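Local structure of coelenterazine-binding protein ca-bound apo form (Renilla muelleri, 2HQ8) at residues 31-36 against 60-65. The protein binds the luciferin coelenterazine and probably makes it available for reaction with luciferase and oxygen only when calcium is bound. Residues are numbered along the deposited sequence; the frame is centred on the assembly and turned at random.
Sequences ISREDY and EFLRVA. With CA (calcium ion), chain D.
R33 NH1 is gripped by two acceptors, in a salt bridge with D66 OD1, late in helix 51-67, and a hydrogen bond with the carbonyl oxygen of L70. These hold the guanidinium beside L62, whose CD2 lies over one of its faces, 3.9 Å from NH2. The R33 side chain leaves with CG between its backbone N and carbonyl carbon (chi1 69°) and bends again at chi3, which carries the charged end across L62 while CB rests 4.0 Å from A65 CB. No hydrogen bond directly joins the two segments; the buried middle is apolar. The Y36 ring reaches V64 through CE2, 3.8 Å from V64 CG1. It also crosses the F61 side chain at about a right angle, Y36 CD2 lying 4.2 Å from F61 CD2. F61 CB in turn packs 3.6 Å from Y36 O, and A65 CB packs 4.1 Å from Y36 CB. Were Y36 an alanine, V64 CG1 and F61 CD2 would probably lose their aromatic neighbour and a gap would open between the helices.

One residue before Y36, D35 closes the first EF-hand loop: both carboxylate oxygens bind calcium, and D24, T26, D28, the F30 carbonyl and a water complete seven ligand atoms. D35 OD2 also accepts the N-H of the N-cap residue S32 on its anti side (2.9 Å). S32 OG receives a hydrogen bond from the calcium-bound water and donates one to E34 OE1 (2.6 Å), so it supports the site from the second shell.

The contact thus joins the exiting helix 33-46 of EF-hand 1 to the entering helix 51-67 of EF-hand 2, with helix 94-111 packing against F61 and V64, helix 6-23 touching Y36, and strand 30-31 paired antiparallel with 76-77.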
ATOM      1  N   ILE A  31       2.378 -10.367  -9.322  1.00 16.23           N
ATOM      2  CA  ILE A  31       1.245  -9.822  -8.590  1.00 16.81           C
ATOM      3  C   ILE A  31      -0.019 -10.503  -9.144  1.00 15.51           C
ATOM      4  O   ILE A  31      -0.244 -10.480 -10.352  1.00 16.04           O
ATOM      5  CB  ILE A  31       1.109  -8.298  -8.825  1.00 16.74           C
ATOM      6  CG1 ILE A  31       2.346  -7.532  -8.332  1.00 20.92           C
ATOM      7  CG2 ILE A  31      -0.208  -7.762  -8.168  1.00 18.55           C
ATOM      8  CD1 ILE A  31       2.800  -7.920  -6.949  1.00 24.79           C
ATOM      9  N   SER A  32      -0.816 -11.072  -8.241  1.00 15.33           N
ATOM     10  CA  SER A  32      -2.051 -11.779  -8.543  1.00 16.12           C
ATOM     11  C   SER A  32      -3.044 -11.636  -7.380  1.00 15.61           C
ATOM     12  O   SER A  32      -2.697 -11.135  -6.257  1.00 12.06           O
ATOM     13  CB  SER A  32      -1.745 -13.255  -8.859  1.00 14.04           C
ATOM     14  OG  SER A  32      -1.376 -14.003  -7.697  1.00 16.35           O
ATOM     15  N   ARG A  33      -4.279 -12.088  -7.602  1.00 15.34           N
ATOM     16  CA  ARG A  33      -5.247 -11.995  -6.511  1.00 15.69           C
ATOM     17  C   ARG A  33      -4.841 -12.804  -5.284  1.00 15.84           C
ATOM     18  O   ARG A  33      -5.211 -12.450  -4.176  1.00 16.56           O
ATOM     19  CB  ARG A  33      -6.632 -12.392  -6.997  1.00 17.11           C
ATOM     20  CG  ARG A  33      -6.788 -13.851  -7.343  1.00 16.69           C
ATOM     21  CD  ARG A  33      -8.139 -14.069  -8.076  1.00 19.89           C
ATOM     22  NE  ARG A  33      -9.313 -13.866  -7.225  1.00 19.97           N
ATOM     23  CZ  ARG A  33     -10.145 -12.818  -7.261  1.00 21.28           C
ATOM     24  NH1 ARG A  33      -9.941 -11.798  -8.064  1.00 20.80           N
ATOM     25  NH2 ARG A  33     -11.201 -12.796  -6.456  1.00 22.86           N
ATOM     26  N   GLU A  34      -4.084 -13.889  -5.488  1.00 16.12           N
ATOM     27  CA  GLU A  34      -3.503 -14.670  -4.396  1.00 16.70           C
ATOM     28  C   GLU A  34      -2.727 -13.809  -3.395  1.00 15.83           C
ATOM     29  O   GLU A  34      -2.800 -14.076  -2.175  1.00 14.94           O
ATOM     30  CB  GLU A  34      -2.578 -15.757  -4.949  1.00 17.65           C
ATOM     31  CG  GLU A  34      -3.344 -16.932  -5.684  1.00 18.45           C
ATOM     32  CD  GLU A  34      -3.752 -16.650  -7.147  1.00 21.14           C
ATOM     33  OE1 GLU A  34      -3.392 -15.628  -7.749  1.00 16.98           O
ATOM     34  OE2 GLU A  34      -4.485 -17.490  -7.692  1.00 22.25           O
ATOM     35  N   ASP A  35      -1.973 -12.827  -3.913  1.00 14.79           N
ATOM     36  CA  ASP A  35      -1.263 -11.828  -3.070  1.00 14.16           C
ATOM     37  C   ASP A  35      -2.224 -11.015  -2.181  1.00 14.85           C
ATOM     38  O   ASP A  35      -2.019 -10.899  -0.969  1.00 15.35           O
ATOM     39  CB  ASP A  35      -0.400 -10.875  -3.918  1.00 13.23           C
ATOM     40  CG  ASP A  35       0.700 -11.604  -4.657  1.00 12.95           C
ATOM     41  OD1 ASP A  35       1.490 -12.295  -3.973  1.00 13.50           O
ATOM     42  OD2 ASP A  35       0.788 -11.496  -5.907  1.00 14.10           O
ATOM     43  N   TYR A  36      -3.218 -10.405  -2.805  1.00 14.57           N
ATOM     44  CA  TYR A  36      -4.252  -9.688  -2.048  1.00 15.52           C
ATOM     45  C   TYR A  36      -4.905 -10.557  -1.006  1.00 15.71           C
ATOM     46  O   TYR A  36      -5.087 -10.123   0.128  1.00 14.23           O
ATOM     47  CB  TYR A  36      -5.279  -9.018  -2.991  1.00 15.75           C
ATOM     48  CG  TYR A  36      -4.666  -7.807  -3.632  1.00 17.89           C
ATOM     49  CD1 TYR A  36      -3.742  -7.937  -4.676  1.00 14.97           C
ATOM     50  CD2 TYR A  36      -4.954  -6.521  -3.172  1.00 19.79           C
ATOM     51  CE1 TYR A  36      -3.134  -6.854  -5.244  1.00 18.25           C
ATOM     52  CE2 TYR A  36      -4.358  -5.404  -3.766  1.00 20.79           C
ATOM     53  CZ  TYR A  36      -3.445  -5.593  -4.803  1.00 21.08           C
ATOM     54  OH  TYR A  36      -2.824  -4.523  -5.379  1.00 22.66           O
ATOM     55  N   GLU A  60     -12.871  -7.764   1.169  1.00 19.73           N
ATOM     56  CA  GLU A  60     -12.519  -6.395   0.770  1.00 20.46           C
ATOM     57  C   GLU A  60     -11.252  -6.396  -0.067  1.00 19.31           C
ATOM     58  O   GLU A  60     -11.180  -5.723  -1.080  1.00 20.22           O
ATOM     59  CB  GLU A  60     -12.360  -5.496   1.995  1.00 19.70           C
ATOM     60  CG  GLU A  60     -13.686  -4.983   2.573  1.00 24.14           C
ATOM     61  CD  GLU A  60     -13.499  -4.345   3.939  1.00 24.65           C
ATOM     62  OE1 GLU A  60     -12.532  -3.572   4.088  1.00 26.53           O
ATOM     63  OE2 GLU A  60     -14.316  -4.642   4.861  1.00 31.92           O
ATOM     64  N   PHE A  61     -10.244  -7.156   0.357  1.00 18.26           N
ATOM     65  CA  PHE A  61      -8.999  -7.203  -0.400  1.00 17.48           C
ATOM     66  C   PHE A  61      -9.210  -7.805  -1.785  1.00 17.40           C
ATOM     67  O   PHE A  61      -8.643  -7.328  -2.751  1.00 16.12           O
ATOM     68  CB  PHE A  61      -7.931  -7.966   0.359  1.00 16.59           C
ATOM     69  CG  PHE A  61      -7.144  -7.090   1.284  1.00 16.69           C
ATOM     70  CD1 PHE A  61      -7.631  -6.791   2.549  1.00 14.89           C
ATOM     71  CD2 PHE A  61      -5.914  -6.567   0.874  1.00 17.76           C
ATOM     72  CE1 PHE A  61      -6.890  -5.943   3.432  1.00 16.87           C
ATOM     73  CE2 PHE A  61      -5.150  -5.707   1.738  1.00 16.28           C
ATOM     74  CZ  PHE A  61      -5.651  -5.406   3.015  1.00 14.09           C
ATOM     75  N   LEU A  62     -10.054  -8.828  -1.858  1.00 18.79           N
ATOM     76  CA  LEU A  62     -10.339  -9.477  -3.140  1.00 19.50           C
ATOM     77  C   LEU A  62     -11.111  -8.533  -4.050  1.00 20.18           C
ATOM     78  O   LEU A  62     -10.923  -8.578  -5.259  1.00 19.69           O
ATOM     79  CB  LEU A  62     -11.097 -10.795  -2.950  1.00 20.26           C
ATOM     80  CG  LEU A  62     -10.253 -11.930  -2.360  1.00 20.41           C
ATOM     81  CD1 LEU A  62     -11.160 -13.123  -2.066  1.00 23.69           C
ATOM     82  CD2 LEU A  62      -9.042 -12.312  -3.220  1.00 21.01           C
ATOM     83  N   ARG A  63     -11.963  -7.687  -3.457  1.00 19.49           N
ATOM     84  CA  ARG A  63     -12.680  -6.669  -4.240  1.00 19.53           C
ATOM     85  C   ARG A  63     -11.706  -5.691  -4.874  1.00 17.89           C
ATOM     86  O   ARG A  63     -11.873  -5.301  -6.036  1.00 17.85           O
ATOM     87  CB  ARG A  63     -13.742  -5.958  -3.385  1.00 20.38           C
ATOM     88  CG  ARG A  63     -14.607  -4.989  -4.143  1.00 25.35           C
ATOM     89  CD  ARG A  63     -15.971  -5.597  -4.401  1.00 33.01           C
ATOM     90  NE  ARG A  63     -16.874  -5.432  -3.259  1.00 37.47           N
ATOM     91  CZ  ARG A  63     -17.573  -4.326  -3.001  1.00 39.48           C
ATOM     92  NH1 ARG A  63     -17.472  -3.252  -3.783  1.00 40.54           N
ATOM     93  NH2 ARG A  63     -18.366  -4.290  -1.943  1.00 42.01           N
ATOM     94  N   VAL A  64     -10.670  -5.303  -4.133  1.00 16.43           N
ATOM     95  CA  VAL A  64      -9.623  -4.457  -4.672  1.00 16.28           C
ATOM     96  C   VAL A  64      -8.911  -5.190  -5.817  1.00 15.68           C
ATOM     97  O   VAL A  64      -8.704  -4.623  -6.893  1.00 15.02           O
ATOM     98  CB  VAL A  64      -8.618  -4.051  -3.580  1.00 16.42           C
ATOM     99  CG1 VAL A  64      -7.431  -3.275  -4.184  1.00 17.68           C
ATOM    100  CG2 VAL A  64      -9.331  -3.225  -2.521  1.00 19.23           C
ATOM    101  N   ALA A  65      -8.585  -6.463  -5.595  1.00 15.18           N
ATOM    102  CA  ALA A  65      -7.991  -7.262  -6.686  1.00 15.33           C
ATOM    103  C   ALA A  65      -8.879  -7.209  -7.928  1.00 15.43           C
ATOM    104  O   ALA A  65      -8.404  -6.955  -9.033  1.00 16.37           O
ATOM    105  CB  ALA A  65      -7.756  -8.679  -6.251  1.00 15.49           C
TER
HETATM  106 CA    CA D 202       2.674 -13.076  -6.001  1.00 15.03          CA
HETATM  107  O   HOH W   1       1.261 -14.229  -7.539  1.00 16.44           O